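Local coordinates for protein putative dihydrodipicolinate synthase (Thermus thermophilus, PDB 2PCQ) that is of unknown function but belongs to the dihydrodipicolinate synthase family of beta/alpha (TIM) barrels, with a potassium ion bound in the model, at residues A[5-10]-A[41-47]; A[35-39]-A[51-56]. Numbering follows the deposited sequence.

Contact 1: residues A[5-10]-A[41-47]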
loop_
_atom_site.group_PDB
_atom_site.type_symbol
_atom_site.label_atom_id
_atom_site.label_comp_id
_atom_site.label_asym_id
_atom_site.label_seq_id
_atom_site.Cartn_x
_atom_site.Cartn_y
_atom_site.Cartn_z
ATOM N N PRO A 5 -0.689 -23.468 -15.868
ATOM C CA PRO A 5 0.538 -22.739 -16.194
ATOM C C PRO A 5 1.642 -23.712 -15.771
ATOM O O PRO A 5 2.024 -23.759 -14.601
ATOM C CB PRO A 5 0.459 -21.509 -15.291
ATOM C CG PRO A 5 -0.244 -22.035 -14.077
ATOM C CD PRO A 5 -1.347 -22.892 -14.680
ATOM N N ILE A 6 2.137 -24.512 -16.710
ATOM C CA ILE A 6 3.158 -25.487 -16.358
ATOM C C ILE A 6 4.486 -24.868 -15.942
ATOM O O ILE A 6 4.955 -23.896 -16.534
ATOM C CB ILE A 6 3.420 -26.501 -17.504
ATOM C CG1 ILE A 6 4.034 -25.800 -18.715
ATOM C CG2 ILE A 6 2.117 -27.192 -17.890
ATOM C CD1 ILE A 6 4.536 -26.770 -19.770
ATOM N N PRO A 7 5.104 -25.422 -14.891
ATOM C CA PRO A 7 6.385 -24.886 -14.438
ATOM C C PRO A 7 7.486 -25.265 -15.416
ATOM O O PRO A 7 7.306 -26.162 -16.241
ATOM C CB PRO A 7 6.566 -25.537 -13.068
ATOM C CG PRO A 7 5.885 -26.855 -13.234
ATOM C CD PRO A 7 4.626 -26.486 -13.990
ATOM N N THR A 8 8.608 -24.556 -15.346
ATOM C CA THR A 8 9.748 -24.842 -16.205
ATOM C C THR A 8 10.794 -25.487 -15.304
ATOM O O THR A 8 11.324 -24.850 -14.394
ATOM C CB THR A 8 10.320 -23.561 -16.831
ATOM O OG1 THR A 8 9.308 -22.933 -17.628
ATOM C CG2 THR A 8 11.519 -23.892 -17.715
ATOM N N PRO A 9 11.092 -26.773 -15.539
ATOM C CA PRO A 9 12.065 -27.544 -14.760
ATOM C C PRO A 9 13.525 -27.118 -14.845
ATOM O O PRO A 9 14.036 -26.831 -15.921
ATOM C CB PRO A 9 11.880 -28.973 -15.281
ATOM C CG PRO A 9 10.486 -28.977 -15.842
ATOM C CD PRO A 9 10.417 -27.638 -16.521
ATOM N N PHE A 10 14.174 -27.087 -13.683
ATOM C CA PHE A 10 15.597 -26.781 -13.549
ATOM C C PHE A 10 16.085 -27.891 -12.616
ATOM O O PHE A 10 15.308 -28.373 -11.790
ATOM C CB PHE A 10 15.834 -25.440 -12.831
ATOM C CG PHE A 10 15.372 -24.232 -13.596
ATOM C CD1 PHE A 10 16.089 -23.769 -14.696
ATOM C CD2 PHE A 10 14.215 -23.553 -13.212
ATOM C CE1 PHE A 10 15.662 -22.643 -15.405
ATOM C CE2 PHE A 10 13.778 -22.431 -13.909
ATOM C CZ PHE A 10 14.503 -21.973 -15.011
ATOM N N ASN A 41 3.703 -18.803 -13.220
ATOM C CA ASN A 41 4.252 -19.901 -12.425
ATOM C C ASN A 41 5.328 -20.658 -13.210
ATOM O O ASN A 41 5.907 -21.625 -12.710
ATOM C CB ASN A 41 3.140 -20.878 -12.021
ATOM C CG ASN A 41 2.405 -20.444 -10.765
ATOM O OD1 ASN A 41 2.846 -20.721 -9.644
ATOM N ND2 ASN A 41 1.282 -19.752 -10.944
ATOM N N GLY A 42 5.598 -20.206 -14.433
ATOM C CA GLY A 42 6.580 -20.870 -15.278
ATOM C C GLY A 42 8.017 -20.370 -15.257
ATOM O O GLY A 42 8.844 -20.860 -16.022
ATOM N N GLU A 43 8.317 -19.402 -14.392
ATOM C CA GLU A 43 9.663 -18.842 -14.266
ATOM C C GLU A 43 10.276 -18.347 -15.570
ATOM O O GLU A 43 11.485 -18.457 -15.782
ATOM C CB GLU A 43 10.605 -19.861 -13.606
ATOM C CG GLU A 43 10.281 -20.113 -12.137
ATOM C CD GLU A 43 11.216 -21.115 -11.480
ATOM O OE1 GLU A 43 12.357 -20.739 -11.135
ATOM O OE2 GLU A 43 10.806 -22.282 -11.311
ATOM N N GLY A 44 9.442 -17.790 -16.440
ATOM C CA GLY A 44 9.947 -17.273 -17.695
ATOM C C GLY A 44 11.002 -16.199 -17.477
ATOM O O GLY A 44 11.998 -16.161 -18.193
ATOM N N VAL A 45 10.795 -15.333 -16.487
ATOM C CA VAL A 45 11.751 -14.261 -16.206
ATOM C C VAL A 45 13.046 -14.770 -15.583
ATOM O O VAL A 45 13.986 -14.002 -15.382
ATOM C CB VAL A 45 11.150 -13.174 -15.279
ATOM C CG1 VAL A 45 9.934 -12.537 -15.949
ATOM C CG2 VAL A 45 10.775 -13.773 -13.935
ATOM N N HIS A 46 13.099 -16.064 -15.279
ATOM C CA HIS A 46 14.305 -16.650 -14.708
ATOM C C HIS A 46 15.197 -17.224 -15.807
ATOM O O HIS A 46 16.247 -17.801 -15.529
ATOM C CB HIS A 46 13.944 -17.749 -13.705
ATOM C CG HIS A 46 13.495 -17.228 -12.376
ATOM N ND1 HIS A 46 13.191 -18.057 -11.316
ATOM C CD2 HIS A 46 13.333 -15.962 -11.921
ATOM C CE1 HIS A 46 12.866 -17.325 -10.267
ATOM N NE2 HIS A 46 12.943 -16.050 -10.606
ATOM N N LEU A 47 14.780 -17.046 -17.057
ATOM C CA LEU A 47 15.536 -17.556 -18.198
ATOM C C LEU A 47 16.127 -16.443 -19.047
ATOM O O LEU A 47 15.552 -15.364 -19.155
ATOM C CB LEU A 47 14.626 -18.396 -19.099
ATOM C CG LEU A 47 13.870 -19.579 -18.497
ATOM C CD1 LEU A 47 12.874 -20.104 -19.514
ATOM C CD2 LEU A 47 14.848 -20.662 -18.089
HETATM O O HOH W 1 8.479 -22.786 -12.924
#
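A loop can be fixed to its neighbour by one short bond, one water and one buried ring, as residues 5-10 and 41-47 illustrate. Thr-8, in the m rotamer, places OG1 2.7 Å from Gly-42 O and donates a hydrogen bond to it. Pro-7 CA lies 4.1 Å from Gly-42 CA. A water accepts from Thr-8 N (3.0 Å) and donates to Asn-41 O (2.8 Å) and Glu-43 OE2 (2.9 Å). Glu-43, with left-handed backbone angles, extends an m, t side chain whose OE1 accepts from His-46 ND1 at 2.8 Å. Phe-10, also m, brings CZ to 3.4 Å from Leu-47 CD2, which meets the ring at its edge. Lys-242 forms a salt bridge with Glu-43, and Tyr-100 of a neighbouring subunit meets His-46 edge-to-face. The contact joins two neighbouring beta-alpha loops of the TIM barrel, at the C-terminal ends of strands 2-6 and 36-37, with helix 18-28 packing on Ile-6 and Pro-7 and helix 216-247 on Phe-10.

Contact 2: residues A[35-39]-A[51-56]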
loop_
_atom_site.group_PDB
_atom_site.type_symbol
_atom_site.label_atom_id
_atom_site.label_comp_id
_atom_site.label_asym_id
_atom_site.label_seq_id
_atom_site.Cartn_x
_atom_site.Cartn_y
_atom_site.Cartn_z
ATOM N N LEU A 35 -2.233 -25.815 -22.787
ATOM C CA LEU A 35 -1.196 -25.437 -21.841
ATOM C C LEU A 35 -0.795 -23.978 -21.967
ATOM O O LEU A 35 -0.913 -23.377 -23.037
ATOM C CB LEU A 35 0.063 -26.281 -22.063
ATOM C CG LEU A 35 -0.000 -27.808 -22.029
ATOM C CD1 LEU A 35 1.366 -28.354 -22.432
ATOM C CD2 LEU A 35 -0.391 -28.299 -20.639
ATOM N N LEU A 36 -0.324 -23.417 -20.857
ATOM C CA LEU A 36 0.195 -22.057 -20.850
ATOM C C LEU A 36 1.672 -22.237 -20.535
ATOM O O LEU A 36 2.028 -22.658 -19.431
ATOM C CB LEU A 36 -0.454 -21.189 -19.764
ATOM C CG LEU A 36 0.371 -19.939 -19.397
ATOM C CD1 LEU A 36 0.680 -19.111 -20.643
ATOM C CD2 LEU A 36 -0.383 -19.100 -18.376
ATOM N N VAL A 37 2.525 -21.951 -21.513
ATOM C CA VAL A 37 3.970 -22.070 -21.334
ATOM C C VAL A 37 4.522 -20.702 -20.919
ATOM O O VAL A 37 4.156 -19.681 -21.492
ATOM C CB VAL A 37 4.665 -22.520 -22.646
ATOM C CG1 VAL A 37 6.160 -22.683 -22.416
ATOM C CG2 VAL A 37 4.063 -23.830 -23.130
ATOM N N TYR A 38 5.392 -20.695 -19.915
ATOM C CA TYR A 38 5.993 -19.463 -19.410
ATOM C C TYR A 38 4.967 -18.502 -18.810
ATOM O O TYR A 38 5.026 -17.290 -19.036
ATOM C CB TYR A 38 6.793 -18.743 -20.509
ATOM C CG TYR A 38 7.965 -19.534 -21.066
ATOM C CD1 TYR A 38 8.637 -20.473 -20.281
ATOM C CD2 TYR A 38 8.415 -19.325 -22.370
ATOM C CE1 TYR A 38 9.730 -21.185 -20.780
ATOM C CE2 TYR A 38 9.516 -20.031 -22.881
ATOM C CZ TYR A 38 10.164 -20.957 -22.081
ATOM O OH TYR A 38 11.251 -21.647 -22.566
ATOM N N GLY A 39 4.021 -19.058 -18.058
ATOM C CA GLY A 39 3.023 -18.244 -17.385
ATOM C C GLY A 39 3.705 -17.706 -16.139
ATOM O O GLY A 39 4.909 -17.900 -15.984
ATOM N N GLU A 51 17.890 -19.374 -23.318
ATOM C CA GLU A 51 17.235 -20.481 -22.627
ATOM C C GLU A 51 15.738 -20.463 -22.936
ATOM O O GLU A 51 15.118 -21.512 -23.112
ATOM C CB GLU A 51 17.476 -20.376 -21.116
ATOM C CG GLU A 51 18.958 -20.344 -20.747
ATOM C CD GLU A 51 19.206 -20.072 -19.274
ATOM O OE1 GLU A 51 18.549 -19.166 -18.718
ATOM O OE2 GLU A 51 20.069 -20.754 -18.675
ATOM N N ARG A 52 15.169 -19.263 -23.015
ATOM C CA ARG A 52 13.751 -19.083 -23.316
ATOM C C ARG A 52 13.403 -19.745 -24.651
ATOM O O ARG A 52 12.423 -20.480 -24.754
ATOM C CB ARG A 52 13.422 -17.587 -23.388
ATOM C CG ARG A 52 11.959 -17.250 -23.652
ATOM C CD ARG A 52 11.813 -15.772 -23.998
ATOM N NE ARG A 52 12.488 -15.464 -25.257
ATOM C CZ ARG A 52 13.084 -14.308 -25.537
ATOM N NH1 ARG A 52 13.105 -13.324 -24.647
ATOM N NH2 ARG A 52 13.665 -14.137 -26.716
ATOM N N ALA A 53 14.210 -19.474 -25.672
ATOM C CA ALA A 53 13.989 -20.038 -27.001
ATOM C C ALA A 53 14.236 -21.545 -26.993
ATOM O O ALA A 53 13.497 -22.310 -27.610
ATOM C CB ALA A 53 14.914 -19.365 -28.015
ATOM N N ARG A 54 15.279 -21.962 -26.287
ATOM C CA ARG A 54 15.633 -23.373 -26.201
ATOM C C ARG A 54 14.523 -24.170 -25.513
ATOM O O ARG A 54 14.127 -25.239 -25.979
ATOM C CB ARG A 54 16.943 -23.519 -25.423
ATOM C CG ARG A 54 17.730 -24.776 -25.735
ATOM C CD ARG A 54 19.126 -24.681 -25.131
ATOM N NE ARG A 54 19.112 -24.853 -23.681
ATOM C CZ ARG A 54 19.904 -24.193 -22.844
ATOM N NH1 ARG A 54 20.773 -23.309 -23.309
ATOM N NH2 ARG A 54 19.835 -24.424 -21.542
ATOM N N GLY A 55 14.021 -23.638 -24.404
ATOM C CA GLY A 55 12.967 -24.314 -23.674
ATOM C C GLY A 55 11.719 -24.562 -24.499
ATOM O O GLY A 55 11.149 -25.652 -24.460
ATOM N N LEU A 56 11.293 -23.555 -25.254
ATOM C CA LEU A 56 10.093 -23.679 -26.074
ATOM C C LEU A 56 10.288 -24.648 -27.241
ATOM O O LEU A 56 9.360 -25.364 -27.613
ATOM C CB LEU A 56 9.663 -22.301 -26.590
ATOM C CG LEU A 56 8.359 -22.219 -27.395
ATOM C CD1 LEU A 56 7.208 -22.818 -26.596
ATOM C CD2 LEU A 56 8.065 -20.765 -27.739
#
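Strand 36-37 and helix 49-57 begin a beta-alpha-beta unit that leads on to strand 66-69, and their backbones stay well apart: Val-37 CA is 7.9 Å from Leu-56 CA, and Tyr-38 CA is 8.7 Å from Arg-52 CA. Just past the strand, Tyr-38 takes up left-handed backbone angles (63/42), with its CA-to-CB bond directed toward the helix. Its m rotamer carries the ring across the gap, where OH donates a 2.7 Å hydrogen bond to Arg-52 O. Within the helix the same carbonyl receives a longer, weak bond from Leu-56 N (3.3 Å). Gly-55 makes room for the phenol: its CA is 3.4 Å from Tyr-38 OH, and a CB there would clash with the hydroxyl. Tyr-38 CE2 packs 3.8 Å from Arg-52 CG, while the Arg-52 guanidinium turns off to a salt bridge with Glu-83. One residue earlier, Val-37 CG1 meets Leu-56 CD1 at 4.3 Å. Chemically, a buried tyrosine donates its hydroxyl proton to a helix carbonyl beside a small apolar patch.

In the fold
Contacts 1 and 2, whose centres are 7 Å apart, show how successive units of a parallel barrel interlock. Strands 2-6 and 36-37 are neighbours in the sheet, with a probable hydrogen bond from Ile-6 N to Leu-36 O (3.3 Å). The segments of the two contacts alternate along the chain: in sequence, 41-47 falls between 35-39 and 51-56. Tyr-38 is the common element: its CE1 is 3.6 Å from Leu-47 CD1 and also 3.6 Å from Thr-8 OG1. Ile-6 CG2 packs 3.9 Å from Leu-35 CD2. Both contacts lie toward the C-terminal ends of the strands, where TIM barrels as a rule carry their active sites. The potassium ion is held elsewhere, at Ala-143 and Val-148.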